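Local coordinates for archaeal Sm-like protein AF-Sm2 (Archaeoglobus fulgidus, PDB 1LJO), which probably binds RNA, as a member of the snRNP Sm family that assembles into a hexameric ring, at residues Pro6-Ile18 with Val30-Leu42. Numbering follows the deposited sequence.
Sequences PNQMVKSMVGKII and VGKLEGVDDYMNL
Leu33 N donates to Lys16 O (2.9 Å), while Leu33 O accepts an almost straight, 2.7 Å bond from Gly15 N. Farther along, Ile18 and Gly31 form an antiparallel hydrogen-bonded pair, using Ile18 N to Gly31 O and Gly31 N to Ile18 O. Gly15, third in the type II turn Met13-Lys16, has a positive phi (88°) at which a side chain would jam against the preceding carbonyl.

These bonds carry the chain from the N-terminal helix into the first strand of the Sm fold, a short helix over a strongly bent antiparallel sheet that curls into a small barrel.

Apolar side chains pack between helix 6-12 and strand 30-36, whose axes run roughly antiparallel (148°). With its CG anti to the backbone N (chi1 -179°), Leu33 sends CD2 against Met13 and Val14, 3.8 Å from Met13 CB and 4.0 Å from Val14 CG2, while its CD1 meets Ile18 CD1. Cutting this side chain back to an alanine would probably leave a gap beside Met13 and Val14 and cost Ile18 CD1 one contact. Compact, branched Val10 lays CG1 3.7 Å from Val36 CG2; it also packs on Val63 of a neighbouring subunit.

Partly exposed Asn7 can keep a polar amide, whose ND2 makes van der Waals contact with Met40 CG (3.9 Å).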
loop_
_atom_site.group_PDB
_atom_site.type_symbol
_atom_site.label_atom_id
_atom_site.label_comp_id
_atom_site.label_asym_id
_atom_site.label_seq_id
_atom_site.Cartn_x
_atom_site.Cartn_y
_atom_site.Cartn_z
ATOM N N PRO A 6 17.832 2.319 -9.485
ATOM C CA PRO A 6 16.526 2.481 -10.121
ATOM C C PRO A 6 16.176 3.954 -10.359
ATOM O O PRO A 6 15.755 4.324 -11.450
ATOM C CB PRO A 6 15.588 1.794 -9.138
ATOM C CG PRO A 6 16.431 0.645 -8.657
ATOM C CD PRO A 6 17.764 1.331 -8.391
ATOM N N ASN A 7 16.356 4.796 -9.343
ATOM C CA ASN A 7 16.061 6.222 -9.493
ATOM C C ASN A 7 16.908 6.837 -10.605
ATOM O O ASN A 7 16.451 7.737 -11.309
ATOM C CB ASN A 7 16.313 6.978 -8.182
ATOM C CG ASN A 7 15.195 6.792 -7.170
ATOM O OD1 ASN A 7 15.304 7.227 -6.024
ATOM N ND2 ASN A 7 14.113 6.152 -7.591
ATOM N N GLN A 8 18.142 6.359 -10.756
ATOM C CA GLN A 8 19.026 6.869 -11.804
ATOM C C GLN A 8 18.440 6.488 -13.160
ATOM O O GLN A 8 18.414 7.290 -14.093
ATOM C CB GLN A 8 20.436 6.263 -11.694
ATOM C CG GLN A 8 21.234 6.655 -10.457
ATOM C CD GLN A 8 22.678 6.155 -10.511
ATOM O OE1 GLN A 8 22.936 4.953 -10.618
ATOM N NE2 GLN A 8 23.625 7.083 -10.430
ATOM N N MET A 9 17.980 5.246 -13.261
ATOM C CA MET A 9 17.402 4.755 -14.503
ATOM C C MET A 9 16.148 5.548 -14.872
ATOM O O MET A 9 16.011 6.006 -16.005
ATOM C CB MET A 9 17.068 3.261 -14.374
ATOM C CG MET A 9 16.539 2.623 -15.653
ATOM S SD MET A 9 17.656 2.855 -17.065
ATOM C CE MET A 9 16.565 2.468 -18.419
ATOM N N VAL A 10 15.244 5.729 -13.914
ATOM C CA VAL A 10 14.010 6.464 -14.185
ATOM C C VAL A 10 14.281 7.901 -14.616
ATOM O O VAL A 10 13.623 8.413 -15.521
ATOM C CB VAL A 10 13.066 6.472 -12.954
ATOM C CG1 VAL A 10 11.808 7.283 -13.262
ATOM C CG2 VAL A 10 12.688 5.044 -12.576
ATOM N N LYS A 11 15.250 8.552 -13.978
ATOM C CA LYS A 11 15.558 9.927 -14.341
ATOM C C LYS A 11 16.094 10.001 -15.768
ATOM O O LYS A 11 15.847 10.972 -16.474
ATOM C CB LYS A 11 16.568 10.538 -13.359
ATOM C CG LYS A 11 16.775 12.038 -13.559
ATOM C CD LYS A 11 17.578 12.674 -12.426
ATOM C CE LYS A 11 19.010 12.161 -12.380
ATOM N NZ LYS A 11 19.766 12.493 -13.622
ATOM N N SER A 12 16.812 8.968 -16.198
ATOM C CA SER A 12 17.355 8.944 -17.551
ATOM C C SER A 12 16.240 8.843 -18.594
ATOM O O SER A 12 16.465 9.105 -19.770
ATOM C CB SER A 12 18.322 7.766 -17.724
ATOM O OG SER A 12 17.633 6.531 -17.804
ATOM N N MET A 13 15.041 8.467 -18.155
ATOM C CA MET A 13 13.896 8.342 -19.059
ATOM C C MET A 13 13.165 9.668 -19.272
ATOM O O MET A 13 12.240 9.748 -20.082
ATOM C CB MET A 13 12.899 7.312 -18.518
ATOM C CG MET A 13 13.355 5.865 -18.587
ATOM S SD MET A 13 12.115 4.745 -17.864
ATOM C CE MET A 13 12.986 4.168 -16.427
ATOM N N VAL A 14 13.570 10.704 -18.543
ATOM C CA VAL A 14 12.925 12.005 -18.677
ATOM C C VAL A 14 13.083 12.536 -20.096
ATOM O O VAL A 14 14.161 12.460 -20.685
ATOM C CB VAL A 14 13.511 13.032 -17.688
ATOM C CG1 VAL A 14 13.022 14.430 -18.038
ATOM C CG2 VAL A 14 13.096 12.674 -16.268
ATOM N N GLY A 15 12.004 13.077 -20.643
ATOM C CA GLY A 15 12.055 13.596 -21.997
ATOM C C GLY A 15 11.732 12.525 -23.025
ATOM O O GLY A 15 11.592 12.813 -24.207
ATOM N N LYS A 16 11.602 11.285 -22.575
ATOM C CA LYS A 16 11.300 10.183 -23.483
ATOM C C LYS A 16 9.956 9.540 -23.170
ATOM O O LYS A 16 9.368 9.797 -22.126
ATOM C CB LYS A 16 12.415 9.136 -23.418
ATOM C CG LYS A 16 13.793 9.732 -23.691
ATOM C CD LYS A 16 14.865 8.674 -23.883
ATOM C CE LYS A 16 16.192 9.327 -24.244
ATOM N NZ LYS A 16 17.250 8.330 -24.558
ATOM N N ILE A 17 9.485 8.703 -24.092
ATOM C CA ILE A 17 8.210 8.004 -23.956
ATOM C C ILE A 17 8.358 6.743 -23.112
ATOM O O ILE A 17 9.240 5.921 -23.360
ATOM C CB ILE A 17 7.657 7.564 -25.331
ATOM C CG1 ILE A 17 7.598 8.758 -26.286
ATOM C CG2 ILE A 17 6.281 6.924 -25.158
ATOM C CD1 ILE A 17 6.756 9.907 -25.787
ATOM N N ILE A 18 7.481 6.588 -22.125
ATOM C CA ILE A 18 7.524 5.418 -21.259
ATOM C C ILE A 18 6.140 4.796 -21.136
ATOM O O ILE A 18 5.134 5.443 -21.432
ATOM C CB ILE A 18 8.027 5.782 -19.840
ATOM C CG1 ILE A 18 7.033 6.722 -19.148
ATOM C CG2 ILE A 18 9.390 6.466 -19.932
ATOM C CD1 ILE A 18 7.331 6.955 -17.663
ATOM N N VAL A 30 0.776 5.449 -21.308
ATOM C CA VAL A 30 1.905 5.702 -22.185
ATOM C C VAL A 30 1.975 7.203 -22.427
ATOM O O VAL A 30 0.976 7.821 -22.802
ATOM C CB VAL A 30 1.730 4.991 -23.542
ATOM C CG1 VAL A 30 2.919 5.280 -24.438
ATOM C CG2 VAL A 30 1.556 3.494 -23.327
ATOM N N GLY A 31 3.147 7.788 -22.204
ATOM C CA GLY A 31 3.293 9.218 -22.416
ATOM C C GLY A 31 4.720 9.688 -22.237
ATOM O O GLY A 31 5.611 8.892 -21.949
ATOM N N LYS A 32 4.941 10.984 -22.416
ATOM C CA LYS A 32 6.274 11.549 -22.271
ATOM C C LYS A 32 6.537 11.857 -20.806
ATOM O O LYS A 32 5.742 12.543 -20.147
ATOM C CB LYS A 32 6.406 12.832 -23.096
ATOM C CG LYS A 32 7.795 13.476 -23.035
ATOM C CD LYS A 32 7.765 14.873 -23.639
ATOM C CE LYS A 32 9.111 15.567 -23.509
ATOM N NZ LYS A 32 9.000 17.042 -23.723
ATOM N N LEU A 33 7.653 11.345 -20.295
ATOM C CA LEU A 33 8.009 11.582 -18.904
ATOM C C LEU A 33 8.596 12.983 -18.788
ATOM O O LEU A 33 9.711 13.236 -19.238
ATOM C CB LEU A 33 9.028 10.543 -18.418
ATOM C CG LEU A 33 9.463 10.693 -16.952
ATOM C CD1 LEU A 33 8.255 10.605 -16.039
ATOM C CD2 LEU A 33 10.481 9.613 -16.606
ATOM N N GLU A 34 7.824 13.891 -18.196
ATOM C CA GLU A 34 8.250 15.276 -18.023
ATOM C C GLU A 34 8.880 15.530 -16.665
ATOM O O GLU A 34 9.615 16.499 -16.489
ATOM C CB GLU A 34 7.059 16.218 -18.216
ATOM C CG GLU A 34 6.756 16.514 -19.667
ATOM C CD GLU A 34 7.790 17.425 -20.293
ATOM O OE1 GLU A 34 7.831 18.619 -19.929
ATOM O OE2 GLU A 34 8.570 16.943 -21.138
ATOM N N GLY A 35 8.587 14.663 -15.702
ATOM C CA GLY A 35 9.151 14.838 -14.377
ATOM C C GLY A 35 8.962 13.636 -13.474
ATOM O O GLY A 35 8.006 12.875 -13.624
ATOM N N VAL A 36 9.884 13.470 -12.533
ATOM C CA VAL A 36 9.842 12.370 -11.583
ATOM C C VAL A 36 10.590 12.789 -10.315
ATOM O O VAL A 36 11.452 13.665 -10.368
ATOM C CB VAL A 36 10.506 11.096 -12.179
ATOM C CG1 VAL A 36 11.930 11.405 -12.620
ATOM C CG2 VAL A 36 10.501 9.968 -11.157
ATOM N N ASP A 37 10.237 12.191 -9.177
ATOM C CA ASP A 37 10.920 12.494 -7.916
ATOM C C ASP A 37 11.420 11.207 -7.267
ATOM O O ASP A 37 11.220 10.118 -7.806
ATOM C CB ASP A 37 10.010 13.257 -6.945
ATOM C CG ASP A 37 8.690 12.558 -6.698
ATOM O OD1 ASP A 37 8.671 11.313 -6.666
ATOM O OD2 ASP A 37 7.671 13.266 -6.520
ATOM N N ASP A 38 12.061 11.331 -6.107
ATOM C CA ASP A 38 12.608 10.167 -5.417
ATOM C C ASP A 38 11.584 9.130 -4.969
ATOM O O ASP A 38 11.941 7.986 -4.706
ATOM C CB ASP A 38 13.456 10.603 -4.217
ATOM C CG ASP A 38 14.745 11.292 -4.635
ATOM O OD1 ASP A 38 15.311 10.916 -5.686
ATOM O OD2 ASP A 38 15.200 12.198 -3.906
ATOM N N TYR A 39 10.319 9.518 -4.875
ATOM C CA TYR A 39 9.291 8.569 -4.472
ATOM C C TYR A 39 8.674 7.949 -5.722
ATOM O O TYR A 39 7.686 7.215 -5.655
ATOM C CB TYR A 39 8.215 9.270 -3.639
ATOM C CG TYR A 39 8.760 9.926 -2.392
ATOM C CD1 TYR A 39 9.353 11.187 -2.446
ATOM C CD2 TYR A 39 8.707 9.275 -1.161
ATOM C CE1 TYR A 39 9.881 11.786 -1.302
ATOM C CE2 TYR A 39 9.232 9.862 -0.011
ATOM C CZ TYR A 39 9.816 11.116 -0.089
ATOM O OH TYR A 39 10.331 11.699 1.046
ATOM N N MET A 40 9.279 8.258 -6.862
ATOM C CA MET A 40 8.821 7.770 -8.156
ATOM C C MET A 40 7.439 8.262 -8.584
ATOM O O MET A 40 6.719 7.574 -9.319
ATOM C CB MET A 40 8.899 6.239 -8.217
ATOM C CG MET A 40 10.329 5.756 -8.477
ATOM S SD MET A 40 10.511 3.984 -8.770
ATOM C CE MET A 40 9.424 3.770 -10.098
ATOM N N ASN A 41 7.055 9.441 -8.102
ATOM C CA ASN A 41 5.802 10.031 -8.554
ATOM C C ASN A 41 6.183 10.370 -9.991
ATOM O O ASN A 41 7.341 10.685 -10.255
ATOM C CB ASN A 41 5.479 11.316 -7.792
ATOM C CG ASN A 41 5.076 11.052 -6.360
ATOM O OD1 ASN A 41 4.261 10.170 -6.094
ATOM N ND2 ASN A 41 5.643 11.816 -5.428
ATOM N N LEU A 42 5.236 10.292 -10.918
ATOM C CA LEU A 42 5.548 10.578 -12.310
ATOM C C LEU A 42 4.616 11.619 -12.915
ATOM O O LEU A 42 3.412 11.619 -12.658
ATOM C CB LEU A 42 5.449 9.296 -13.150
ATOM C CG LEU A 42 6.174 8.039 -12.661
ATOM C CD1 LEU A 42 5.772 6.859 -13.536
ATOM C CD2 LEU A 42 7.684 8.250 -12.689
#